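Local coordinates for hypothetical protein PG_1108 (PDB 2H5N) that is of unknown function but belongs to the TerB-like, all-helical tellurite-resistance family and binds a magnesium ion, at residues Thr19-Met24 against Ala74-Met79. Sequence-based numbering, arbitrary orientation.
Sequences TAIIKM and ALIARM
Ile76 reaches across to Ala20, Ile21 and Met24, joining helix 69-77 to helix 15-30 inside the all-helical TerB-like fold. From its CB outward, each atom of the longer branch has its own partner. The first torsion (chi1 -62°) sets CG1 anti to the carbonyl carbon and beside the backbone N, and there CG1 meets CG of Met24, a loose contact at 4.3 Å. One bond further, the second torsion places the CD1 methyl against two consecutive residues of the facing helix: it lies 3.7 Å from CG1 of Ile21 and 3.9 Å from CB of Ala20. The Ile76 and Ile21 side chains cross at about a right angle, the CD1 methyl of Ile76 meeting the CG1 methylene of Ile21. The Ile76 side chain also packs on Leu118.

The short side chain of Ala20 is consistent with the close approach of the helices here, its CA lying 6.6 Å from CA of Leu75. All the contacts across are apolar and buried. Ile21 continues onto Val87 and Tyr90 of helix 81-94, while Met24 packs on Ala72 and Val73 and also on Leu115 of a second subunit. Back at Ala20, its CB sits 3.9 Å from CB of Leu75, and the CD1 branch of that leucine approaches the same methyl at 4.0 Å.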
loop_
_atom_site.group_PDB
_atom_site.type_symbol
_atom_site.label_atom_id
_atom_site.label_comp_id
_atom_site.label_asym_id
_atom_site.label_seq_id
_atom_site.Cartn_x
_atom_site.Cartn_y
_atom_site.Cartn_z
ATOM N N THR A 19 16.964 -1.408 -9.673
ATOM C CA THR A 19 15.974 -1.878 -8.716
ATOM C C THR A 19 15.726 -0.783 -7.657
ATOM O O THR A 19 14.586 -0.538 -7.249
ATOM C CB THR A 19 16.488 -3.195 -8.057
ATOM O OG1 THR A 19 16.755 -4.172 -9.095
ATOM C CG2 THR A 19 15.469 -3.757 -7.122
ATOM N N ALA A 20 16.803 -0.147 -7.204
ATOM C CA ALA A 20 16.719 0.946 -6.223
ATOM C C ALA A 20 15.929 2.152 -6.714
ATOM O O ALA A 20 15.120 2.732 -5.960
ATOM C CB ALA A 20 18.135 1.373 -5.772
ATOM N N ILE A 21 16.198 2.557 -7.963
ATOM C CA ILE A 21 15.477 3.650 -8.603
ATOM C C ILE A 21 13.970 3.397 -8.626
ATOM O O ILE A 21 13.167 4.227 -8.158
ATOM C CB ILE A 21 16.016 3.902 -10.049
ATOM C CG1 ILE A 21 17.461 4.468 -9.956
ATOM C CG2 ILE A 21 15.047 4.834 -10.870
ATOM C CD1 ILE A 21 18.214 4.484 -11.267
ATOM N N ILE A 22 13.593 2.232 -9.117
ATOM C CA ILE A 22 12.186 1.871 -9.195
ATOM C C ILE A 22 11.502 1.710 -7.803
ATOM O O ILE A 22 10.351 2.101 -7.649
ATOM C CB ILE A 22 11.914 0.709 -10.238
ATOM C CG1 ILE A 22 10.456 0.743 -10.665
ATOM C CG2 ILE A 22 12.222 -0.682 -9.698
ATOM C CD1 ILE A 22 10.080 1.976 -11.504
ATOM N N LYS A 23 12.237 1.228 -6.797
ATOM C CA LYS A 23 11.766 1.162 -5.395
ATOM C C LYS A 23 11.523 2.581 -4.797
ATOM O O LYS A 23 10.555 2.815 -4.053
ATOM C CB LYS A 23 12.801 0.372 -4.558
ATOM C CG LYS A 23 12.494 0.091 -3.068
ATOM C CD LYS A 23 11.223 -0.769 -2.917
ATOM C CE LYS A 23 11.120 -1.524 -1.584
ATOM N NZ LYS A 23 10.469 -2.907 -1.720
ATOM N N MET A 24 12.373 3.530 -5.154
ATOM C CA MET A 24 12.163 4.917 -4.717
ATOM C C MET A 24 10.900 5.516 -5.338
ATOM O O MET A 24 10.123 6.177 -4.658
ATOM C CB MET A 24 13.419 5.781 -4.952
ATOM C CG MET A 24 14.646 5.348 -4.058
ATOM S SD MET A 24 14.368 5.580 -2.270
ATOM C CE MET A 24 13.670 3.965 -1.836
ATOM N N ALA A 74 20.516 3.787 0.374
ATOM C CA ALA A 74 22.001 3.576 0.411
ATOM C C ALA A 74 22.619 3.482 -1.000
ATOM O O ALA A 74 23.676 4.079 -1.289
ATOM C CB ALA A 74 22.311 2.320 1.189
ATOM N N LEU A 75 21.954 2.717 -1.877
ATOM C CA LEU A 75 22.435 2.516 -3.259
ATOM C C LEU A 75 22.389 3.783 -4.119
ATOM O O LEU A 75 23.292 4.025 -4.905
ATOM C CB LEU A 75 21.628 1.415 -3.957
ATOM C CG LEU A 75 21.951 0.011 -3.492
ATOM C CD1 LEU A 75 20.854 -0.960 -3.957
ATOM C CD2 LEU A 75 23.342 -0.376 -4.038
ATOM N N ILE A 76 21.358 4.605 -3.940
ATOM C CA ILE A 76 21.221 5.883 -4.672
ATOM C C ILE A 76 22.164 6.932 -4.056
ATOM O O ILE A 76 22.863 7.695 -4.764
ATOM C CB ILE A 76 19.766 6.435 -4.580
ATOM C CG1 ILE A 76 18.731 5.502 -5.224
ATOM C CG2 ILE A 76 19.670 7.808 -5.201
ATOM C CD1 ILE A 76 19.076 5.036 -6.629
ATOM N N ALA A 77 22.168 6.980 -2.728
ATOM C CA ALA A 77 22.926 8.005 -2.012
ATOM C C ALA A 77 24.399 8.013 -2.373
ATOM O O ALA A 77 25.075 9.062 -2.248
ATOM C CB ALA A 77 22.752 7.861 -0.486
ATOM N N ARG A 78 24.913 6.862 -2.798
ATOM C CA ARG A 78 26.344 6.757 -3.087
ATOM C C ARG A 78 26.699 6.996 -4.560
ATOM O O ARG A 78 27.848 6.799 -4.967
ATOM C CB ARG A 78 26.899 5.419 -2.613
ATOM C CG ARG A 78 26.534 4.204 -3.483
ATOM C CD ARG A 78 26.913 2.936 -2.713
ATOM N NE ARG A 78 26.945 1.707 -3.520
ATOM C CZ ARG A 78 27.138 0.479 -3.013
ATOM N NH1 ARG A 78 27.326 0.318 -1.710
ATOM N NH2 ARG A 78 27.148 -0.596 -3.794
ATOM N N MET A 79 25.725 7.407 -5.359
ATOM C CA MET A 79 25.995 7.665 -6.785
ATOM C C MET A 79 26.688 9.033 -6.968
ATOM O O MET A 79 26.528 9.934 -6.146
ATOM C CB MET A 79 24.709 7.628 -7.633
ATOM C CG MET A 79 24.043 6.270 -7.749
ATOM S SD MET A 79 22.495 6.195 -8.732
ATOM C CE MET A 79 21.776 7.724 -8.480
#